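Local coordinates for protein peptidoglycan D,D-transpeptidase PbpA (Mycobacterium tuberculosis, PDB 3UN7) that probably cross-links the peptidoglycan of the mycobacterial cell wall as a penicillin-binding D,D-transpeptidase and takes part in the regulation of cell length, at residues V134-E137 with K142-A145; E322-I327 with K424-V429; Y414-P419 with A452-A457; G29-A34 with I109-Q114. One frame throughout, in Å; residues are numbered along the deposited sequence.

Contact 1: residues V134-E137 with K142-A145; sequences VALE and KILA
Leu136 turns its CG back beside its own backbone N (chi1 -59°), and Ile143 carries CG1 the same way (chi1 -69°), which lays the two side chains alongside each other with Leu136 CD2 3.6 Å from Ile143 CG1. Glu137 does the reverse: CG stands anti to the backbone N (chi1 -178°) and the chain runs out extended beside that of Lys142. OE1 of Glu137 rests along the Lys142 methylenes, 3.6 Å from CE, but stays 4.2 Å from NZ, beyond a salt bridge; its hydrogen bond goes instead to Thr140 OG1 in the turn between the strands. These are the facing ends of a beta hairpin at one edge of the five-stranded antiparallel sheet of the transpeptidase domain, and a classic beta bulge interrupts the pairing. Leu144 and Ala145 both face Ala135, whose carbonyl O takes two N-H groups from the same face of its plane: Leu144 N at 2.7 Å and Ala145 N at 3.3 Å. Ala135 N returns a bond to Ala145 O, while Glu137 N reaches Lys142 O at 2.9 Å. The extra residue swings Leu144 toward the partner strand, so that its CD1 sits against the peptide joining Leu136 to Glu137. CB of Ala135 and CB of Ala145 meet at 3.9 Å and pack against Ile113 of helix 111-123; on the face with Leu136 lie Leu318 and Ala321 of helix 317-328.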
loop_
_atom_site.group_PDB
_atom_site.type_symbol
_atom_site.label_atom_id
_atom_site.label_comp_id
_atom_site.label_asym_id
_atom_site.label_seq_id
_atom_site.Cartn_x
_atom_site.Cartn_y
_atom_site.Cartn_z
ATOM N N VAL A 134 -2.153 0.112 3.601
ATOM C CA VAL A 134 -3.041 0.420 2.490
ATOM C C VAL A 134 -4.198 -0.547 2.566
ATOM O O VAL A 134 -3.999 -1.753 2.805
ATOM C CB VAL A 134 -2.346 0.265 1.099
ATOM C CG1 VAL A 134 -3.356 0.483 -0.030
ATOM C CG2 VAL A 134 -1.191 1.248 0.955
ATOM N N ALA A 135 -5.403 -0.028 2.359
ATOM C CA ALA A 135 -6.585 -0.850 2.248
ATOM C C ALA A 135 -7.301 -0.497 0.950
ATOM O O ALA A 135 -7.462 0.675 0.596
ATOM C CB ALA A 135 -7.507 -0.674 3.469
ATOM N N LEU A 136 -7.700 -1.537 0.235
ATOM C CA LEU A 136 -8.343 -1.394 -1.067
ATOM C C LEU A 136 -9.628 -2.189 -1.054
ATOM O O LEU A 136 -9.740 -3.203 -0.352
ATOM C CB LEU A 136 -7.440 -1.936 -2.188
ATOM C CG LEU A 136 -6.048 -1.313 -2.390
ATOM C CD1 LEU A 136 -5.308 -2.019 -3.522
ATOM C CD2 LEU A 136 -6.150 0.198 -2.690
ATOM N N GLU A 137 -10.598 -1.736 -1.830
ATOM C CA GLU A 137 -11.811 -2.518 -2.062
ATOM C C GLU A 137 -11.598 -3.277 -3.359
ATOM O O GLU A 137 -11.539 -2.655 -4.416
ATOM C CB GLU A 137 -13.010 -1.585 -2.205
ATOM C CG GLU A 137 -14.338 -2.313 -2.393
ATOM C CD GLU A 137 -15.493 -1.366 -2.198
ATOM O OE1 GLU A 137 -15.724 -0.530 -3.085
ATOM O OE2 GLU A 137 -16.156 -1.443 -1.147
ATOM N N LYS A 142 -11.431 1.198 -5.022
ATOM C CA LYS A 142 -11.455 2.269 -4.036
ATOM C C LYS A 142 -10.321 2.127 -3.055
ATOM O O LYS A 142 -10.091 1.029 -2.535
ATOM C CB LYS A 142 -12.750 2.258 -3.233
ATOM C CG LYS A 142 -13.894 2.915 -3.900
ATOM C CD LYS A 142 -15.016 3.076 -2.892
ATOM C CE LYS A 142 -16.351 3.029 -3.586
ATOM N NZ LYS A 142 -17.482 3.213 -2.626
ATOM N N ILE A 143 -9.613 3.231 -2.803
ATOM C CA ILE A 143 -8.541 3.250 -1.787
ATOM C C ILE A 143 -9.235 3.639 -0.487
ATOM O O ILE A 143 -9.735 4.755 -0.356
ATOM C CB ILE A 143 -7.361 4.212 -2.175
ATOM C CG1 ILE A 143 -6.592 3.651 -3.389
ATOM C CG2 ILE A 143 -6.396 4.434 -0.991
ATOM C CD1 ILE A 143 -5.617 4.651 -4.020
ATOM N N LEU A 144 -9.315 2.689 0.441
ATOM C CA LEU A 144 -10.086 2.854 1.674
ATOM C C LEU A 144 -9.218 3.363 2.827
ATOM O O LEU A 144 -9.720 3.936 3.789
ATOM C CB LEU A 144 -10.782 1.533 2.054
ATOM C CG LEU A 144 -11.660 0.856 0.993
ATOM C CD1 LEU A 144 -12.080 -0.557 1.440
ATOM C CD2 LEU A 144 -12.896 1.685 0.678
ATOM N N ALA A 145 -7.911 3.159 2.710
ATOM C CA ALA A 145 -6.977 3.717 3.657
ATOM C C ALA A 145 -5.643 3.846 2.977
ATOM O O ALA A 145 -5.256 3.000 2.159
ATOM C CB ALA A 145 -6.856 2.834 4.923
#

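Contact 2: residues E322-I327 with K424-V429; sequences EIAATI and KVAVAV
Ala426 CB projects from its strand into the side of helix 322-327 and packs there by van der Waals contact alone, 3.7 Å from Ala325 CA and 3.8 Å from Ala325 CB. Ala324, one residue back on the helix, points its own methyl at the strand, its CB passing Ala426 CB at 4.3 Å. With so little side chain between them, the axes of segments 322-327 and 425-429 approach to 7.0 Å, at 156° between their directions.

Polar bonds stay within each element or lead elsewhere. On the helix, Glu322 O accepts two donors of Thr326 from opposite faces of its plane: the backbone N, and OG1 at 2.8 Å, which also hydrogen-bonds Thr333. The strand spends its backbone bonds on its two neighbours in the sheet, 131-136 and 411-418. Val425 and Val427 point away from this helix, against helix 446-458. The strand is thus covered on both faces, as expected for the central sheet of a penicillin-recognising transpeptidase domain.

Since no hydrogen bond crosses between the segments, helix and sheet are held here by close apolar fit, which the small alanine side chains permit.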
loop_
_atom_site.group_PDB
_atom_site.type_symbol
_atom_site.label_atom_id
_atom_site.label_comp_id
_atom_site.label_asym_id
_atom_site.label_seq_id
_atom_site.Cartn_x
_atom_site.Cartn_y
_atom_site.Cartn_z
ATOM N N GLU A 322 -2.387 -4.208 -3.954
ATOM C CA GLU A 322 -2.983 -4.455 -5.270
ATOM C C GLU A 322 -2.871 -5.934 -5.707
ATOM O O GLU A 322 -3.803 -6.486 -6.310
ATOM C CB GLU A 322 -2.321 -3.544 -6.319
ATOM C CG GLU A 322 -3.297 -2.687 -7.141
ATOM C CD GLU A 322 -2.597 -1.634 -8.011
ATOM O OE1 GLU A 322 -1.758 -0.877 -7.464
ATOM O OE2 GLU A 322 -2.884 -1.554 -9.233
ATOM N N ILE A 323 -1.730 -6.563 -5.428
ATOM C CA ILE A 323 -1.575 -8.018 -5.680
ATOM C C ILE A 323 -2.641 -8.790 -4.918
ATOM O O ILE A 323 -3.349 -9.632 -5.490
ATOM C CB ILE A 323 -0.163 -8.523 -5.311
ATOM C CG1 ILE A 323 0.866 -7.963 -6.291
ATOM C CG2 ILE A 323 -0.085 -10.056 -5.337
ATOM C CD1 ILE A 323 2.286 -7.984 -5.753
ATOM N N ALA A 324 -2.784 -8.476 -3.630
ATOM C CA ALA A 324 -3.798 -9.111 -2.796
ATOM C C ALA A 324 -5.227 -8.815 -3.320
ATOM O O ALA A 324 -6.075 -9.713 -3.376
ATOM C CB ALA A 324 -3.633 -8.677 -1.321
ATOM N N ALA A 325 -5.482 -7.558 -3.704
ATOM C CA ALA A 325 -6.799 -7.140 -4.236
ATOM C C ALA A 325 -7.130 -7.849 -5.558
ATOM O O ALA A 325 -8.259 -8.251 -5.799
ATOM C CB ALA A 325 -6.823 -5.624 -4.444
ATOM N N THR A 326 -6.127 -7.974 -6.415
ATOM C CA THR A 326 -6.254 -8.701 -7.684
ATOM C C THR A 326 -6.667 -10.171 -7.495
ATOM O O THR A 326 -7.622 -10.635 -8.119
ATOM C CB THR A 326 -4.940 -8.564 -8.511
ATOM O OG1 THR A 326 -4.750 -7.175 -8.824
ATOM C CG2 THR A 326 -4.994 -9.350 -9.827
ATOM N N ILE A 327 -5.957 -10.888 -6.633
ATOM C CA ILE A 327 -6.313 -12.262 -6.284
ATOM C C ILE A 327 -7.736 -12.278 -5.720
ATOM O O ILE A 327 -8.570 -13.046 -6.183
ATOM C CB ILE A 327 -5.270 -12.881 -5.321
ATOM C CG1 ILE A 327 -3.920 -13.000 -6.041
ATOM C CG2 ILE A 327 -5.684 -14.280 -4.853
ATOM C CD1 ILE A 327 -2.709 -13.073 -5.104
ATOM N N LYS A 424 -14.088 -8.110 0.560
ATOM C CA LYS A 424 -14.579 -6.727 0.602
ATOM C C LYS A 424 -13.453 -5.740 0.873
ATOM O O LYS A 424 -13.604 -4.534 0.683
ATOM C CB LYS A 424 -15.685 -6.587 1.654
ATOM C CG LYS A 424 -16.971 -7.248 1.198
ATOM C CD LYS A 424 -17.518 -8.185 2.256
ATOM C CE LYS A 424 -18.676 -9.058 1.712
ATOM N NZ LYS A 424 -18.457 -10.527 1.990
ATOM N N VAL A 425 -12.310 -6.272 1.279
ATOM C CA VAL A 425 -11.170 -5.453 1.609
ATOM C C VAL A 425 -9.890 -6.253 1.342
ATOM O O VAL A 425 -9.851 -7.477 1.521
ATOM C CB VAL A 425 -11.264 -4.934 3.077
ATOM C CG1 VAL A 425 -11.337 -6.105 4.097
ATOM C CG2 VAL A 425 -10.156 -3.931 3.416
ATOM N N ALA A 426 -8.864 -5.557 0.889
ATOM C CA ALA A 426 -7.531 -6.120 0.752
ATOM C C ALA A 426 -6.587 -5.137 1.427
ATOM O O ALA A 426 -6.808 -3.933 1.342
ATOM C CB ALA A 426 -7.192 -6.267 -0.694
ATOM N N VAL A 427 -5.546 -5.636 2.085
ATOM C CA VAL A 427 -4.640 -4.774 2.840
ATOM C C VAL A 427 -3.188 -5.116 2.566
ATOM O O VAL A 427 -2.859 -6.248 2.189
ATOM C CB VAL A 427 -4.897 -4.803 4.387
ATOM C CG1 VAL A 427 -6.335 -4.405 4.706
ATOM C CG2 VAL A 427 -4.571 -6.210 5.009
ATOM N N ALA A 428 -2.329 -4.120 2.721
ATOM C CA ALA A 428 -0.894 -4.360 2.837
ATOM C C ALA A 428 -0.388 -3.571 4.008
ATOM O O ALA A 428 -0.711 -2.385 4.152
ATOM C CB ALA A 428 -0.151 -3.951 1.591
ATOM N N VAL A 429 0.402 -4.238 4.842
ATOM C CA VAL A 429 1.056 -3.592 5.976
ATOM C C VAL A 429 2.531 -3.764 5.749
ATOM O O VAL A 429 3.015 -4.886 5.510
ATOM C CB VAL A 429 0.666 -4.252 7.303
ATOM C CG1 VAL A 429 1.409 -3.616 8.487
ATOM C CG2 VAL A 429 -0.832 -4.201 7.499
#

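Contact 3: residues Y414-P419 with A452-A457; sequences YIAFAP and AVIEAA
Strand 414-418 runs past helix 452-457 at a distance, the nearest CA atoms being those of Ala418 and Ile454, 7.1 Å apart. No hydrogen bond joins the two backbones. Each element keeps its bonding to itself or to its sheet neighbours: the helix has the bond from Ala456 N to Ala452 O at 3.1 Å and that from Ala457 N to Val453 O at 3.0 Å, whereas the strand pairs with 425-431 on one side and 393-399 on the other. Every second residue of the strand, Tyr414, Ala416 and Ala418, directs its CB toward the helix.

Against the two alanines of this row Ile454 sets a forked side chain. Its CG2 is anti to the backbone N and its CG1 lies beside that N (chi1 -67°), while CD1 continues the extended branch (chi2 164°). The two ends therefore reach different alanines: CG2 meets Ala418 CB at 3.7 Å, and CD1 meets Ala416 CB at 3.9 Å. Here helix 446-458, close to the C-terminus, packs across one face of the central antiparallel sheet of the transpeptidase domain, a helix-on-sheet layer of the serine beta-lactamase and penicillin-binding protein fold. The adjacent strand meets the same helix through Val427 against Val453 and Val425 against Ala457, and Ile387 adds a further apolar contact to Ile454. Phe417 points to the other face of the sheet, where it packs on Ile327 of helix 317-328. Tyr414 packs on Ala446, Ala447 and Arg451 of the helix, and its OH hydrogen-bonds Glu378.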
loop_
_atom_site.group_PDB
_atom_site.type_symbol
_atom_site.label_atom_id
_atom_site.label_comp_id
_atom_site.label_asym_id
_atom_site.label_seq_id
_atom_site.Cartn_x
_atom_site.Cartn_y
_atom_site.Cartn_z
ATOM N N TYR A 414 2.683 -7.818 5.758
ATOM C CA TYR A 414 1.482 -8.652 5.774
ATOM C C TYR A 414 0.623 -8.167 4.623
ATOM O O TYR A 414 0.332 -6.985 4.530
ATOM C CB TYR A 414 0.730 -8.452 7.081
ATOM C CG TYR A 414 -0.534 -9.280 7.296
ATOM C CD1 TYR A 414 -0.463 -10.635 7.634
ATOM C CD2 TYR A 414 -1.795 -8.680 7.233
ATOM C CE1 TYR A 414 -1.621 -11.377 7.883
ATOM C CE2 TYR A 414 -2.945 -9.396 7.473
ATOM C CZ TYR A 414 -2.858 -10.742 7.780
ATOM O OH TYR A 414 -4.018 -11.420 8.021
ATOM N N ILE A 415 0.243 -9.070 3.726
ATOM C CA ILE A 415 -0.741 -8.743 2.700
ATOM C C ILE A 415 -1.912 -9.711 2.831
ATOM O O ILE A 415 -1.710 -10.880 3.161
ATOM C CB ILE A 415 -0.151 -8.706 1.263
ATOM C CG1 ILE A 415 0.438 -10.064 0.844
ATOM C CG2 ILE A 415 0.934 -7.616 1.161
ATOM C CD1 ILE A 415 0.714 -10.162 -0.666
ATOM N N ALA A 416 -3.132 -9.219 2.612
ATOM C CA ALA A 416 -4.303 -10.025 2.966
ATOM C C ALA A 416 -5.578 -9.531 2.332
ATOM O O ALA A 416 -5.651 -8.401 1.861
ATOM C CB ALA A 416 -4.466 -10.095 4.496
ATOM N N PHE A 417 -6.569 -10.410 2.288
ATOM C CA PHE A 417 -7.920 -10.022 1.916
ATOM C C PHE A 417 -8.953 -10.855 2.663
ATOM O O PHE A 417 -8.642 -11.927 3.172
ATOM C CB PHE A 417 -8.117 -10.029 0.391
ATOM C CG PHE A 417 -7.892 -11.356 -0.262
ATOM C CD1 PHE A 417 -8.956 -12.237 -0.450
ATOM C CD2 PHE A 417 -6.624 -11.711 -0.747
ATOM C CE1 PHE A 417 -8.756 -13.465 -1.093
ATOM C CE2 PHE A 417 -6.421 -12.932 -1.391
ATOM C CZ PHE A 417 -7.490 -13.809 -1.564
ATOM N N ALA A 418 -10.173 -10.337 2.753
ATOM C CA ALA A 418 -11.213 -10.954 3.558
ATOM C C ALA A 418 -12.570 -10.340 3.200
ATOM O O ALA A 418 -12.606 -9.227 2.700
ATOM C CB ALA A 418 -10.915 -10.741 5.055
ATOM N N PRO A 419 -13.685 -11.080 3.413
ATOM C CA PRO A 419 -13.723 -12.508 3.723
ATOM C C PRO A 419 -13.163 -13.244 2.526
ATOM O O PRO A 419 -13.413 -12.830 1.388
ATOM C CB PRO A 419 -15.226 -12.806 3.858
ATOM C CG PRO A 419 -15.857 -11.492 4.139
ATOM C CD PRO A 419 -15.042 -10.507 3.353
ATOM N N ALA A 452 -6.485 -5.794 12.358
ATOM C CA ALA A 452 -7.250 -4.655 12.927
ATOM C C ALA A 452 -7.857 -3.798 11.818
ATOM O O ALA A 452 -8.934 -3.209 11.978
ATOM C CB ALA A 452 -6.357 -3.784 13.811
ATOM N N VAL A 453 -7.137 -3.697 10.703
ATOM C CA VAL A 453 -7.588 -2.903 9.562
ATOM C C VAL A 453 -8.755 -3.602 8.866
ATOM O O VAL A 453 -9.771 -2.963 8.544
ATOM C CB VAL A 453 -6.423 -2.596 8.585
ATOM C CG1 VAL A 453 -6.927 -1.964 7.323
ATOM C CG2 VAL A 453 -5.427 -1.671 9.253
ATOM N N ILE A 454 -8.610 -4.911 8.656
ATOM C CA ILE A 454 -9.680 -5.743 8.110
ATOM C C ILE A 454 -10.927 -5.710 9.004
ATOM O O ILE A 454 -12.047 -5.561 8.508
ATOM C CB ILE A 454 -9.203 -7.202 7.880
ATOM C CG1 ILE A 454 -8.157 -7.222 6.769
ATOM C CG2 ILE A 454 -10.400 -8.106 7.533
ATOM C CD1 ILE A 454 -7.317 -8.515 6.673
ATOM N N GLU A 455 -10.723 -5.830 10.313
ATOM C CA GLU A 455 -11.835 -5.804 11.267
ATOM C C GLU A 455 -12.610 -4.501 11.116
ATOM O O GLU A 455 -13.837 -4.519 11.038
ATOM C CB GLU A 455 -11.335 -5.968 12.702
ATOM C CG GLU A 455 -12.455 -6.070 13.753
ATOM C CD GLU A 455 -11.951 -6.569 15.101
ATOM O OE1 GLU A 455 -10.838 -7.164 15.150
ATOM O OE2 GLU A 455 -12.674 -6.384 16.114
ATOM N N ALA A 456 -11.883 -3.385 11.046
ATOM C CA ALA A 456 -12.492 -2.059 10.900
ATOM C C ALA A 456 -13.288 -1.967 9.603
ATOM O O ALA A 456 -14.414 -1.448 9.585
ATOM C CB ALA A 456 -11.428 -0.978 10.954
ATOM N N ALA A 457 -12.710 -2.489 8.526
ATOM C CA ALA A 457 -13.374 -2.535 7.215
ATOM C C ALA A 457 -14.675 -3.333 7.203
ATOM O O ALA A 457 -15.620 -2.974 6.504
ATOM C CB ALA A 457 -12.408 -3.085 6.155
#

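Contact 4: residues G29-A34 with I109-Q114; sequences GGQLLA and INPRIQ
Pro111 and Gly29 meet where the proline ring turns its CD toward the glycine backbone, 4.0 Å from both N and CA of Gly29. The ring is the packed part of this contact: it gives up more surface to the other segment than any other residue here, and from beyond the two segments Tyr55 of helix 52-59 touches both it and Leu33. Gly29 has a positive phi (49°), which favours glycine, and it is backbone that faces the ring.

The other side is open to solvent, where Gly29 and Gln31 are both exposed. Gln31, whose CG sits beside its backbone N (chi1 -55°) with the chain extended beyond, crosses the proline obliquely, its OE1 touching the CB-CG side of the ring; OE1 comes to 3.7 Å from Pro111 CB, a plain van der Waals touch. No direct hydrogen bond joins the segments. Gly29 N and Ile109 O stand 3.7 Å apart, and a water bridges them, accepting from Gly29 N at 2.7 Å and donating to Ile109 O at 2.7 Å.

At the proline the chain enters helix 111-123, and Asn110 O accepts from Gln114 N at 2.9 Å. The contact thus sets the turn between strands 26-28 and 31-38 against the start of a helix that packs on the transpeptidase sheet. That start has an asparagine N-cap, Asn110, whose OD1 takes a weak bond from Arg112 N at 3.0 Å, and proline at the first helical position, consistent with a junction between the N-terminal region and the transpeptidase domain.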
loop_
_atom_site.group_PDB
_atom_site.type_symbol
_atom_site.label_atom_id
_atom_site.label_comp_id
_atom_site.label_asym_id
_atom_site.label_seq_id
_atom_site.Cartn_x
_atom_site.Cartn_y
_atom_site.Cartn_z
ATOM N N GLY A 29 -15.967 9.804 4.138
ATOM C CA GLY A 29 -17.127 9.305 4.885
ATOM C C GLY A 29 -18.016 10.403 5.460
ATOM O O GLY A 29 -18.596 10.225 6.521
ATOM N N GLY A 30 -18.122 11.536 4.769
ATOM C CA GLY A 30 -18.907 12.682 5.266
ATOM C C GLY A 30 -18.202 13.533 6.318
ATOM O O GLY A 30 -18.821 14.398 6.955
ATOM N N GLN A 31 -16.916 13.268 6.532
ATOM C CA GLN A 31 -16.139 14.000 7.531
ATOM C C GLN A 31 -15.094 14.851 6.845
ATOM O O GLN A 31 -14.570 14.465 5.803
ATOM C CB GLN A 31 -15.476 13.023 8.502
ATOM C CG GLN A 31 -16.511 12.095 9.148
ATOM C CD GLN A 31 -15.965 11.280 10.288
ATOM O OE1 GLN A 31 -16.034 10.052 10.265
ATOM N NE2 GLN A 31 -15.443 11.956 11.314
ATOM N N LEU A 32 -14.787 15.998 7.442
ATOM C CA LEU A 32 -13.843 16.924 6.846
ATOM C C LEU A 32 -12.422 16.484 7.137
ATOM O O LEU A 32 -12.080 16.174 8.286
ATOM C CB LEU A 32 -14.091 18.356 7.330
ATOM C CG LEU A 32 -15.531 18.838 7.124
ATOM C CD1 LEU A 32 -15.751 20.264 7.687
ATOM C CD2 LEU A 32 -15.891 18.762 5.649
ATOM N N LEU A 33 -11.610 16.429 6.084
ATOM C CA LEU A 33 -10.194 16.155 6.230
ATOM C C LEU A 33 -9.415 17.445 6.115
ATOM O O LEU A 33 -8.370 17.577 6.729
ATOM C CB LEU A 33 -9.711 15.189 5.139
ATOM C CG LEU A 33 -10.432 13.843 4.950
ATOM C CD1 LEU A 33 -9.555 12.931 4.088
ATOM C CD2 LEU A 33 -10.774 13.173 6.292
ATOM N N ALA A 34 -9.904 18.366 5.277
ATOM C CA ALA A 34 -9.268 19.662 5.083
ATOM C C ALA A 34 -10.337 20.698 4.765
ATOM O O ALA A 34 -11.268 20.419 4.001
ATOM C CB ALA A 34 -8.176 19.616 3.964
ATOM N N ILE A 109 -11.695 7.343 1.029
ATOM C CA ILE A 109 -11.157 6.898 2.319
ATOM C C ILE A 109 -12.297 6.621 3.287
ATOM O O ILE A 109 -13.227 7.416 3.396
ATOM C CB ILE A 109 -10.185 7.961 2.938
ATOM C CG1 ILE A 109 -8.939 8.159 2.054
ATOM C CG2 ILE A 109 -9.754 7.579 4.377
ATOM C CD1 ILE A 109 -7.977 6.979 2.020
ATOM N N ASN A 110 -12.220 5.489 3.985
ATOM C CA ASN A 110 -13.139 5.207 5.084
ATOM C C ASN A 110 -12.412 5.598 6.378
ATOM O O ASN A 110 -11.420 4.974 6.718
ATOM C CB ASN A 110 -13.528 3.715 5.072
ATOM C CG ASN A 110 -14.511 3.348 6.177
ATOM O OD1 ASN A 110 -14.455 3.886 7.287
ATOM N ND2 ASN A 110 -15.413 2.414 5.876
ATOM N N PRO A 111 -12.886 6.650 7.075
ATOM C CA PRO A 111 -12.229 7.180 8.263
ATOM C C PRO A 111 -11.995 6.123 9.346
ATOM O O PRO A 111 -10.935 6.127 9.966
ATOM C CB PRO A 111 -13.218 8.248 8.748
ATOM C CG PRO A 111 -13.839 8.730 7.494
ATOM C CD PRO A 111 -14.084 7.445 6.746
ATOM N N ARG A 112 -12.960 5.223 9.540
ATOM C CA ARG A 112 -12.830 4.108 10.492
ATOM C C ARG A 112 -11.629 3.243 10.144
ATOM O O ARG A 112 -10.862 2.853 11.024
ATOM C CB ARG A 112 -14.088 3.239 10.506
ATOM C CG ARG A 112 -15.343 3.972 10.923
ATOM C CD ARG A 112 -16.525 3.026 11.064
ATOM N NE ARG A 112 -16.750 2.644 12.461
ATOM C CZ ARG A 112 -17.891 2.833 13.128
ATOM N NH1 ARG A 112 -18.943 3.387 12.529
ATOM N NH2 ARG A 112 -17.984 2.453 14.399
ATOM N N ILE A 113 -11.448 2.969 8.855
ATOM C CA ILE A 113 -10.344 2.122 8.423
ATOM C C ILE A 113 -9.012 2.876 8.550
ATOM O O ILE A 113 -8.064 2.363 9.128
ATOM C CB ILE A 113 -10.569 1.566 6.995
ATOM C CG1 ILE A 113 -11.942 0.874 6.923
ATOM C CG2 ILE A 113 -9.455 0.562 6.594
ATOM C CD1 ILE A 113 -12.297 0.364 5.522
ATOM N N GLN A 114 -8.961 4.103 8.037
ATOM C CA GLN A 114 -7.761 4.944 8.143
ATOM C C GLN A 114 -7.299 5.073 9.609
ATOM O O GLN A 114 -6.111 4.913 9.905
ATOM C CB GLN A 114 -8.041 6.328 7.552
ATOM C CG GLN A 114 -6.829 7.250 7.538
ATOM C CD GLN A 114 -6.020 7.131 6.263
ATOM O OE1 GLN A 114 -6.371 6.367 5.375
ATOM N NE2 GLN A 114 -4.938 7.906 6.162
HETATM O O HOH W 1 -15.094 8.548 1.880
#

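How the contacts relate
Contacts 1, 2 and 3 share the five-stranded sheet of the transpeptidase domain. Contacts 1 and 2, centred 8 Å apart, are stitched together where strand 131-136 pairs with 425-431: Leu136 N lies 2.8 Å from Ala426 O. Contacts 2 and 3 alternate along the chain and cover opposite faces of the sheet, meeting through the backbone of Val427 and Ala416. Contact 4 joins this core through, among others, Asn110 N, 2.9 Å from Leu144 O of contact 1, and Ile113 CD1, 3.5 Å from Ala457 CB of contact 3. Contacts 2 and 4 do not touch, with centres about 20 Å apart. All four lie away from Ser193, the probable acyl-ester nucleophile.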